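Local coordinates for encapsidation protein (Bacillus phage phi29, PDB 5HD9), which probably hydrolyses ATP through its N-terminal ASCE-type P-loop domain to drive packaging of the phage DNA, at residues Ser110-Asp115 with Thr140-Arg145; Ser11-Leu16 with Arg147-Cys152; Glu116-Lys121 with Ser154-Val159. All coordinates share one frame; numbering follows the deposited sequence.

Interaction 1. Residues Ser110-Asp115 with Thr140-Arg145; sequences STIVFD and TVFRNR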
loop_
_atom_site.group_PDB
_atom_site.type_symbol
_atom_site.label_atom_id
_atom_site.label_comp_id
_atom_site.label_asym_id
_atom_site.label_seq_id
_atom_site.Cartn_x
_atom_site.Cartn_y
_atom_site.Cartn_z
ATOM N N SER A 110 10.676 3.846 0.064
ATOM C CA SER A 110 10.911 2.522 -0.513
ATOM C C SER A 110 9.647 1.662 -0.524
ATOM O O SER A 110 9.612 0.624 -1.181
ATOM C CB SER A 110 12.023 1.796 0.249
ATOM O OG SER A 110 11.544 1.266 1.473
ATOM N N THR A 111 8.614 2.085 0.199
ATOM C CA THR A 111 7.348 1.359 0.203
ATOM C C THR A 111 6.163 2.296 0.005
ATOM O O THR A 111 6.071 3.347 0.644
ATOM C CB THR A 111 7.147 0.570 1.516
ATOM O OG1 THR A 111 8.216 -0.372 1.681
ATOM C CG2 THR A 111 5.828 -0.190 1.490
ATOM N N ILE A 112 5.267 1.900 -0.896
ATOM C CA ILE A 112 3.985 2.568 -1.083
ATOM C C ILE A 112 2.866 1.574 -0.801
ATOM O O ILE A 112 2.852 0.477 -1.361
ATOM C CB ILE A 112 3.813 3.123 -2.515
ATOM C CG1 ILE A 112 4.910 4.140 -2.833
ATOM C CG2 ILE A 112 2.427 3.759 -2.681
ATOM C CD1 ILE A 112 5.042 4.459 -4.316
ATOM N N VAL A 113 1.933 1.962 0.062
ATOM C CA VAL A 113 0.771 1.133 0.352
ATOM C C VAL A 113 -0.500 1.845 -0.102
ATOM O O VAL A 113 -0.857 2.905 0.408
ATOM C CB VAL A 113 0.678 0.789 1.845
ATOM C CG1 VAL A 113 -0.549 -0.070 2.124
ATOM C CG2 VAL A 113 1.940 0.063 2.286
ATOM N N PHE A 114 -1.166 1.238 -1.077
ATOM C CA PHE A 114 -2.386 1.775 -1.657
ATOM C C PHE A 114 -3.550 0.903 -1.210
ATOM O O PHE A 114 -3.837 -0.121 -1.822
ATOM C CB PHE A 114 -2.267 1.813 -3.185
ATOM C CG PHE A 114 -3.413 2.499 -3.890
ATOM C CD1 PHE A 114 -4.527 2.957 -3.199
ATOM C CD2 PHE A 114 -3.366 2.680 -5.260
ATOM C CE1 PHE A 114 -5.571 3.580 -3.866
ATOM C CE2 PHE A 114 -4.407 3.302 -5.932
ATOM C CZ PHE A 114 -5.509 3.752 -5.234
ATOM N N ASP A 115 -4.219 1.313 -0.139
ATOM C CA ASP A 115 -5.288 0.504 0.428
ATOM C C ASP A 115 -6.610 0.770 -0.286
ATOM O O ASP A 115 -6.876 1.893 -0.726
ATOM C CB ASP A 115 -5.424 0.773 1.926
ATOM C CG ASP A 115 -6.172 -0.331 2.655
ATOM O OD1 ASP A 115 -6.539 -1.340 2.016
ATOM O OD2 ASP A 115 -6.381 -0.197 3.878
ATOM N N THR A 140 8.274 9.056 -9.301
ATOM C CA THR A 140 8.698 10.273 -8.621
ATOM C C THR A 140 9.465 9.955 -7.335
ATOM O O THR A 140 10.503 10.561 -7.065
ATOM C CB THR A 140 7.492 11.185 -8.286
ATOM O OG1 THR A 140 6.873 11.630 -9.497
ATOM C CG2 THR A 140 7.932 12.405 -7.481
ATOM N N VAL A 141 8.963 9.006 -6.548
ATOM C CA VAL A 141 9.516 8.762 -5.215
ATOM C C VAL A 141 10.481 7.575 -5.151
ATOM O O VAL A 141 11.304 7.503 -4.236
ATOM C CB VAL A 141 8.388 8.546 -4.172
ATOM C CG1 VAL A 141 7.463 9.753 -4.144
ATOM C CG2 VAL A 141 7.603 7.264 -4.448
ATOM N N PHE A 142 10.390 6.653 -6.108
ATOM C CA PHE A 142 11.336 5.535 -6.177
ATOM C C PHE A 142 12.528 5.887 -7.055
ATOM O O PHE A 142 12.387 6.145 -8.251
ATOM C CB PHE A 142 10.664 4.262 -6.707
ATOM C CG PHE A 142 9.674 3.642 -5.752
ATOM C CD1 PHE A 142 9.682 3.960 -4.402
ATOM C CD2 PHE A 142 8.738 2.731 -6.211
ATOM C CE1 PHE A 142 8.774 3.385 -3.534
ATOM C CE2 PHE A 142 7.829 2.152 -5.345
ATOM C CZ PHE A 142 7.848 2.480 -4.005
ATOM N N ARG A 143 13.707 5.884 -6.444
ATOM C CA ARG A 143 14.943 6.240 -7.128
ATOM C C ARG A 143 15.342 5.178 -8.149
ATOM O O ARG A 143 15.833 5.499 -9.234
ATOM C CB ARG A 143 16.064 6.433 -6.109
ATOM C CG ARG A 143 17.312 7.063 -6.679
ATOM C CD ARG A 143 17.559 8.430 -6.071
ATOM N NE ARG A 143 18.898 8.919 -6.378
ATOM C CZ ARG A 143 19.560 9.806 -5.644
ATOM N NH1 ARG A 143 19.017 10.311 -4.542
ATOM N NH2 ARG A 143 20.774 10.183 -6.011
ATOM N N ASN A 144 15.146 3.914 -7.790
ATOM C CA ASN A 144 15.377 2.811 -8.716
ATOM C C ASN A 144 14.567 1.577 -8.318
ATOM O O ASN A 144 13.745 1.636 -7.407
ATOM C CB ASN A 144 16.870 2.481 -8.794
ATOM C CG ASN A 144 17.487 2.214 -7.437
ATOM O OD1 ASN A 144 16.879 1.582 -6.573
ATOM N ND2 ASN A 144 18.706 2.702 -7.242
ATOM N N ARG A 145 14.805 0.468 -9.009
ATOM C CA ARG A 145 14.004 -0.741 -8.851
ATOM C C ARG A 145 14.444 -1.604 -7.669
ATOM O O ARG A 145 13.747 -2.541 -7.291
ATOM C CB ARG A 145 14.064 -1.573 -10.137
ATOM C CG ARG A 145 13.591 -0.836 -11.383
ATOM C CD ARG A 145 13.935 -1.608 -12.655
ATOM N NE ARG A 145 13.738 -3.051 -12.506
ATOM C CZ ARG A 145 12.602 -3.696 -12.754
ATOM N NH1 ARG A 145 11.523 -3.043 -13.171
ATOM N NH2 ARG A 145 12.543 -5.011 -12.584
#
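Phe-142 is the first residue to leave helical geometry at the end of helix 130-141, and its ring reaches back to the start of strand 109-115. From CB, the first torsion sets CG anti to the carbonyl carbon and beside the backbone N (chi1 -70°), which sends the ring toward the strand although the CB itself points neither at it nor away. On one side of the ring CE1 lies against the backbone of Ser-110, 3.6 Å from its C. Along the other, CE2 stands 3.8 Å from CD1 of Ile-112. The tip makes the closest approach: CZ comes within 3.4 Å of Ile-112 CD1, and CG1 of the same isoleucine is 3.6 Å from CZ. Ring and isoleucine cross obliquely.

Ile-112 answers from the strand. Its CB points at the helix end, CG1 sits anti to the carbonyl carbon (chi1 -60°), and the second torsion is extended (chi2 165°), so CD1 is carried out to the ring. The same methyl also meets CG2 of Val-141 at 3.8 Å, and so it touches both the last helical residue and the first one past it. Leu-137 and Met-138, from the helix itself, pack on Ile-112 too, while the hydroxyl of Ser-110 is bonded to Glu-44. The backbones come nearest at Ser-110 and Phe-142, whose CA atoms are 6.4 Å apart.

The contact joins the first strand of the beta-alpha-beta unit 109-115, 130-141, 149-153 to the C-terminal end of its crossover helix. All five touching residues are buried, and the interface is carbon against carbon and against peptide backbone, so this contact probably depends on shape and the exclusion of water rather than on directed polar bonds.

Interaction 2. Residues Ser11-Leu16 with Arg147-Cys152; sequences SYDRIL and RVRCIC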
loop_
_atom_site.group_PDB
_atom_site.type_symbol
_atom_site.label_atom_id
_atom_site.label_comp_id
_atom_site.label_asym_id
_atom_site.label_seq_id
_atom_site.Cartn_x
_atom_site.Cartn_y
_atom_site.Cartn_z
ATOM N N SER A 11 8.917 -11.590 -0.497
ATOM C CA SER A 11 10.099 -12.296 -0.982
ATOM C C SER A 11 10.183 -12.295 -2.509
ATOM O O SER A 11 11.268 -12.430 -3.072
ATOM C CB SER A 11 10.112 -13.737 -0.461
ATOM O OG SER A 11 9.092 -14.511 -1.063
ATOM N N TYR A 12 9.043 -12.146 -3.177
ATOM C CA TYR A 12 9.019 -12.079 -4.636
ATOM C C TYR A 12 9.753 -10.843 -5.139
ATOM O O TYR A 12 10.234 -10.814 -6.272
ATOM C CB TYR A 12 7.584 -12.075 -5.159
ATOM C CG TYR A 12 6.950 -13.445 -5.234
ATOM C CD1 TYR A 12 7.107 -14.239 -6.360
ATOM C CD2 TYR A 12 6.197 -13.944 -4.179
ATOM C CE1 TYR A 12 6.534 -15.487 -6.438
ATOM C CE2 TYR A 12 5.618 -15.194 -4.248
ATOM C CZ TYR A 12 5.789 -15.962 -5.379
ATOM O OH TYR A 12 5.219 -17.211 -5.454
ATOM N N ASP A 13 9.824 -9.818 -4.295
ATOM C CA ASP A 13 10.613 -8.630 -4.596
ATOM C C ASP A 13 10.111 -7.912 -5.854
ATOM O O ASP A 13 10.904 -7.366 -6.622
ATOM C CB ASP A 13 12.088 -9.022 -4.756
ATOM C CG ASP A 13 13.035 -7.991 -4.179
ATOM O OD1 ASP A 13 12.678 -6.794 -4.155
ATOM O OD2 ASP A 13 14.141 -8.383 -3.745
ATOM N N ARG A 14 8.796 -7.912 -6.063
ATOM C CA ARG A 14 8.205 -7.245 -7.224
ATOM C C ARG A 14 7.898 -5.784 -6.903
ATOM O O ARG A 14 7.550 -5.450 -5.772
ATOM C CB ARG A 14 6.928 -7.969 -7.679
ATOM C CG ARG A 14 7.132 -9.429 -8.091
ATOM C CD ARG A 14 8.363 -9.596 -8.978
ATOM N NE ARG A 14 8.287 -10.759 -9.864
ATOM C CZ ARG A 14 8.924 -11.915 -9.680
ATOM N NH1 ARG A 14 9.703 -12.114 -8.621
ATOM N NH2 ARG A 14 8.778 -12.887 -10.570
ATOM N N ILE A 15 8.028 -4.918 -7.907
ATOM C CA ILE A 15 7.806 -3.485 -7.726
ATOM C C ILE A 15 6.334 -3.179 -7.493
ATOM O O ILE A 15 5.996 -2.242 -6.767
ATOM C CB ILE A 15 8.294 -2.677 -8.952
ATOM C CG1 ILE A 15 9.796 -2.875 -9.167
ATOM C CG2 ILE A 15 7.982 -1.192 -8.791
ATOM C CD1 ILE A 15 10.665 -2.363 -8.050
ATOM N N LEU A 16 5.467 -3.972 -8.117
ATOM C CA LEU A 16 4.023 -3.773 -8.025
ATOM C C LEU A 16 3.357 -5.032 -7.469
ATOM O O LEU A 16 3.569 -6.132 -7.975
ATOM C CB LEU A 16 3.455 -3.412 -9.401
ATOM C CG LEU A 16 2.272 -2.445 -9.510
ATOM C CD1 LEU A 16 2.458 -1.179 -8.687
ATOM C CD2 LEU A 16 2.064 -2.083 -10.973
ATOM N N ARG A 147 14.809 -2.981 -4.187
ATOM C CA ARG A 147 14.225 -2.988 -2.849
ATOM C C ARG A 147 13.228 -1.853 -2.639
ATOM O O ARG A 147 13.211 -1.213 -1.588
ATOM C CB ARG A 147 15.332 -2.917 -1.795
ATOM C CG ARG A 147 16.245 -4.132 -1.804
ATOM C CD ARG A 147 17.475 -3.919 -0.943
ATOM N NE ARG A 147 18.373 -5.069 -0.987
ATOM C CZ ARG A 147 19.572 -5.106 -0.414
ATOM N NH1 ARG A 147 20.026 -4.053 0.252
ATOM N NH2 ARG A 147 20.318 -6.197 -0.507
ATOM N N VAL A 148 12.414 -1.601 -3.659
ATOM C CA VAL A 148 11.259 -0.729 -3.518
ATOM C C VAL A 148 10.037 -1.525 -3.939
ATOM O O VAL A 148 10.144 -2.455 -4.734
ATOM C CB VAL A 148 11.374 0.561 -4.363
ATOM C CG1 VAL A 148 12.611 1.348 -3.964
ATOM C CG2 VAL A 148 11.399 0.238 -5.851
ATOM N N ARG A 149 8.877 -1.175 -3.405
ATOM C CA ARG A 149 7.664 -1.875 -3.787
ATOM C C ARG A 149 6.416 -1.069 -3.484
ATOM O O ARG A 149 6.332 -0.369 -2.471
ATOM C CB ARG A 149 7.587 -3.231 -3.084
ATOM C CG ARG A 149 7.257 -3.154 -1.608
ATOM C CD ARG A 149 7.880 -4.314 -0.851
ATOM N NE ARG A 149 9.290 -4.056 -0.552
ATOM C CZ ARG A 149 10.313 -4.835 -0.904
ATOM N NH1 ARG A 149 10.128 -5.968 -1.583
ATOM N NH2 ARG A 149 11.542 -4.474 -0.566
ATOM N N CYS A 150 5.462 -1.166 -4.400
ATOM C CA CYS A 150 4.130 -0.637 -4.200
ATOM C C CYS A 150 3.223 -1.823 -3.928
ATOM O O CYS A 150 3.242 -2.806 -4.673
ATOM C CB CYS A 150 3.660 0.154 -5.420
ATOM S SG CYS A 150 1.999 0.840 -5.254
ATOM N N ILE A 151 2.456 -1.742 -2.847
ATOM C CA ILE A 151 1.557 -2.821 -2.460
ATOM C C ILE A 151 0.129 -2.295 -2.390
ATOM O O ILE A 151 -0.189 -1.429 -1.575
ATOM C CB ILE A 151 1.968 -3.440 -1.111
ATOM C CG1 ILE A 151 3.402 -3.973 -1.194
ATOM C CG2 ILE A 151 1.027 -4.574 -0.735
ATOM C CD1 ILE A 151 4.140 -3.952 0.109
ATOM N N CYS A 152 -0.720 -2.821 -3.267
ATOM C CA CYS A 152 -2.114 -2.410 -3.343
ATOM C C CYS A 152 -3.002 -3.458 -2.684
ATOM O O CYS A 152 -2.877 -4.647 -2.972
ATOM C CB CYS A 152 -2.526 -2.191 -4.800
ATOM S SG CYS A 152 -1.460 -1.016 -5.675
HETATM O O HOH W 1 14.887 -5.413 -5.553
HETATM O O HOH W 2 13.491 -6.330 -0.984
HETATM O O HOH W 3 8.039 -6.779 -3.339
#
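Two guanidinium groups and a carboxylate carry the polar side of this contact. The guanidinium of Arg-149 takes water 2 at its edge, in plane, 2.7 Å from NH2, while OD1 of Asp-13 approaches it obliquely. The Asp-13 to Arg-149 salt bridge is long, 3.7 Å from OD1 to NH1, with the two planes 28° apart, and water helps to span it: water 2 donates weakly to OD1. Water 1 links that oxygen to the backbone N of Arg-147, and water 3 ties NH1 of Arg-149 to the carbonyl O of Arg-14. The guanidinium of Arg-14 turns back on its own segment, with Tyr-12 O at its edge: NH1 donates to that oxygen at 2.7 Å, along a lone pair, and NE is bonded to Tyr-180 O.

Deeper in, the two segments run roughly parallel. Cys-150 N donates to Ile-15 O at 2.7 Å, nearly straight (174°), though the donor stands above the carbonyl plane. Ile-15 and Val-148 lie side by side, and CD1 of Ile-15 meets CG2 of Val-148 at a tight 3.5 Å. Leu-16 and Cys-150 point to the same face of the sheet, CD1 of Leu-16 3.7 Å from CB of Cys-150, and Met-138 of helix 130-141 covers both.

Leu-16 and Cys-150 form a parallel bridge where strand 16-19 begins beside strand 149-153. Both strands belong to the parallel core, and 149-153 lies between 16-19 and 109-115, the inserted-strand order of the ASCE class of P-loop folds; strand 16-19 leads into the probable Walker A loop.

Interaction 3. Residues Glu116-Lys121 with Ser154-Val159; sequences EFIREK and SNAVSV
Ser-154, just past strand 149-153, faces the loop 116-121 and rests its CB in the angle between two adjoining side chains. This CB sits 3.7 Å from CE1 of the Phe-117 ring, which approaches obliquely, and the same carbon is 3.7 Å from CD1 of Ile-118. That isoleucine also lays CG1 over one face of its neighbour's phenyl ring, offset toward the rim. OG of Ser-154, anti to the backbone N (chi1 176°), accepts from Ala-156 N at 2.9 Å, closing an ST turn, and water 4 links it to Ile-118 O. Glu-120 reaches across to Asn-155, its OE2 3.7 Å from CB of Asn-155, and water 5 joins Glu-120 OE1 to Asn-155 N, while the Asn-155 amide ND2 binds Ala-22 O. The Ala-156 methyl points at the opposite loop and meets the aliphatic parts of charged side chains, CE of Lys-121 at 3.6 Å and CG of Glu-120 a little farther. Val-157 points away from this loop and touches residues of the presumed Walker A motif. Ser-158 CB meets Ile-118 CG2, which also touches the Ala-156 methyl, 4.0 Å away.

Backbone bonds from Ser-154 and Ala-156 run to Ala-22 and Gly-21, while Glu-116 pairs with Arg-50. The hydrophobic run ending in Asp-115 and Glu-116 fits a Walker B motif, so this loop pair probably flanks the nucleotide site beside the presumed P-loop.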
loop_
_atom_site.group_PDB
_atom_site.type_symbol
_atom_site.label_atom_id
_atom_site.label_comp_id
_atom_site.label_asym_id
_atom_site.label_seq_id
_atom_site.Cartn_x
_atom_site.Cartn_y
_atom_site.Cartn_z
ATOM N N GLU A 116 -7.423 -0.280 -0.398
ATOM C CA GLU A 116 -8.724 -0.220 -1.059
ATOM C C GLU A 116 -8.622 0.329 -2.484
ATOM O O GLU A 116 -9.343 1.258 -2.851
ATOM C CB GLU A 116 -9.691 0.625 -0.229
ATOM C CG GLU A 116 -9.804 0.161 1.218
ATOM C CD GLU A 116 -10.976 0.777 1.959
ATOM O OE1 GLU A 116 -11.835 1.414 1.313
ATOM O OE2 GLU A 116 -11.036 0.621 3.197
ATOM N N PHE A 117 -7.745 -0.268 -3.286
ATOM C CA PHE A 117 -7.442 0.249 -4.623
ATOM C C PHE A 117 -8.492 -0.114 -5.671
ATOM O O PHE A 117 -8.469 0.412 -6.785
ATOM C CB PHE A 117 -6.073 -0.254 -5.086
ATOM C CG PHE A 117 -6.088 -1.663 -5.624
ATOM C CD1 PHE A 117 -6.018 -2.750 -4.767
ATOM C CD2 PHE A 117 -6.159 -1.899 -6.990
ATOM C CE1 PHE A 117 -6.027 -4.042 -5.258
ATOM C CE2 PHE A 117 -6.167 -3.192 -7.488
ATOM C CZ PHE A 117 -6.099 -4.263 -6.620
ATOM N N ILE A 118 -9.400 -1.019 -5.326
ATOM C CA ILE A 118 -10.507 -1.365 -6.210
ATOM C C ILE A 118 -11.743 -0.576 -5.792
ATOM O O ILE A 118 -12.142 -0.626 -4.627
ATOM C CB ILE A 118 -10.820 -2.879 -6.175
ATOM C CG1 ILE A 118 -9.622 -3.683 -6.688
ATOM C CG2 ILE A 118 -12.060 -3.193 -7.011
ATOM C CD1 ILE A 118 -9.753 -5.183 -6.485
ATOM N N ARG A 119 -12.337 0.160 -6.729
ATOM C CA ARG A 119 -13.565 0.884 -6.434
ATOM C C ARG A 119 -14.627 -0.154 -6.111
ATOM O O ARG A 119 -15.188 -0.791 -7.004
ATOM C CB ARG A 119 -13.983 1.783 -7.595
ATOM C CG ARG A 119 -13.237 3.105 -7.647
ATOM C CD ARG A 119 -13.518 3.984 -6.427
ATOM N NE ARG A 119 -14.884 4.498 -6.404
ATOM C CZ ARG A 119 -15.421 5.140 -5.371
ATOM N NH1 ARG A 119 -14.718 5.339 -4.263
ATOM N NH2 ARG A 119 -16.669 5.579 -5.442
ATOM N N GLU A 120 -14.901 -0.294 -4.817
ATOM C CA GLU A 120 -15.467 -1.520 -4.269
ATOM C C GLU A 120 -16.924 -1.379 -3.853
ATOM O O GLU A 120 -17.198 -0.713 -2.855
ATOM C CB GLU A 120 -14.632 -1.962 -3.050
ATOM C CG GLU A 120 -15.221 -3.126 -2.226
ATOM C CD GLU A 120 -14.743 -3.146 -0.775
ATOM O OE1 GLU A 120 -14.157 -2.144 -0.307
ATOM O OE2 GLU A 120 -14.954 -4.179 -0.101
ATOM N N LYS A 121 -17.865 -1.971 -4.588
ATOM C CA LYS A 121 -17.716 -2.431 -5.969
ATOM C C LYS A 121 -18.510 -1.429 -6.782
ATOM O O LYS A 121 -18.479 -1.414 -8.017
ATOM C CB LYS A 121 -18.272 -3.856 -6.176
ATOM C CG LYS A 121 -18.420 -4.690 -4.903
ATOM C CD LYS A 121 -17.058 -5.058 -4.339
ATOM C CE LYS A 121 -16.550 -6.387 -4.864
ATOM N NZ LYS A 121 -16.957 -7.507 -3.978
ATOM N N SER A 154 -7.007 -4.748 -1.316
ATOM C CA SER A 154 -8.455 -4.643 -1.462
ATOM C C SER A 154 -9.165 -5.841 -0.853
ATOM O O SER A 154 -8.668 -6.967 -0.915
ATOM C CB SER A 154 -8.841 -4.515 -2.937
ATOM O OG SER A 154 -10.251 -4.496 -3.086
ATOM N N ASN A 155 -10.329 -5.588 -0.262
ATOM C CA ASN A 155 -11.192 -6.657 0.218
ATOM C C ASN A 155 -11.969 -7.254 -0.946
ATOM O O ASN A 155 -12.535 -8.341 -0.843
ATOM C CB ASN A 155 -12.158 -6.147 1.293
ATOM C CG ASN A 155 -11.448 -5.465 2.450
ATOM O OD1 ASN A 155 -11.772 -4.332 2.804
ATOM N ND2 ASN A 155 -10.481 -6.153 3.049
ATOM N N ALA A 156 -11.991 -6.526 -2.058
ATOM C CA ALA A 156 -12.657 -6.989 -3.264
ATOM C C ALA A 156 -11.744 -7.913 -4.047
ATOM O O ALA A 156 -10.564 -8.065 -3.731
ATOM C CB ALA A 156 -13.078 -5.815 -4.126
ATOM N N VAL A 157 -12.301 -8.527 -5.079
ATOM C CA VAL A 157 -11.543 -9.433 -5.921
ATOM C C VAL A 157 -12.102 -9.287 -7.338
ATOM O O VAL A 157 -12.462 -10.253 -8.004
ATOM C CB VAL A 157 -11.607 -10.888 -5.361
ATOM C CG1 VAL A 157 -13.042 -11.306 -5.103
ATOM C CG2 VAL A 157 -10.859 -11.896 -6.249
ATOM N N SER A 158 -12.196 -8.033 -7.773
ATOM C CA SER A 158 -12.493 -7.722 -9.162
ATOM C C SER A 158 -11.242 -7.971 -9.985
ATOM O O SER A 158 -10.296 -7.185 -9.954
ATOM C CB SER A 158 -12.959 -6.275 -9.321
ATOM O OG SER A 158 -13.120 -5.944 -10.689
ATOM N N VAL A 159 -11.245 -9.086 -10.704
ATOM C CA VAL A 159 -10.099 -9.514 -11.491
ATOM C C VAL A 159 -9.984 -8.658 -12.753
ATOM O O VAL A 159 -8.980 -8.703 -13.465
ATOM C CB VAL A 159 -10.228 -11.015 -11.843
ATOM C CG1 VAL A 159 -9.045 -11.502 -12.667
ATOM C CG2 VAL A 159 -10.379 -11.841 -10.559
HETATM O O HOH W 4 -10.834 -1.824 -2.700
HETATM O O HOH W 5 -11.109 -3.167 0.435
#

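Overall arrangement
Interactions 1 and 2 lie side by side, their centres about 8 Å apart, on adjacent strands 109-115 and 149-153. Ile-151 N probably donates to Ile-112 O at 2.7 Å. Phe-114 N probably donates to Ile-151 O at 2.9 Å, and Phe-142 CZ packs 3.6 Å from Arg-149 O. Interaction 3 continues both strands past their C-terminal ends: its centre is about 21 Å from that of interaction 1 and 19 Å from that of interaction 2, which it touches where Phe-117 CD1 meets Cys-152 CB at 3.5 Å. Asp-115, bonded to Ser-28 of the probable Walker A motif, precedes interaction 3, placing that end of the sheet near the likely nucleotide site.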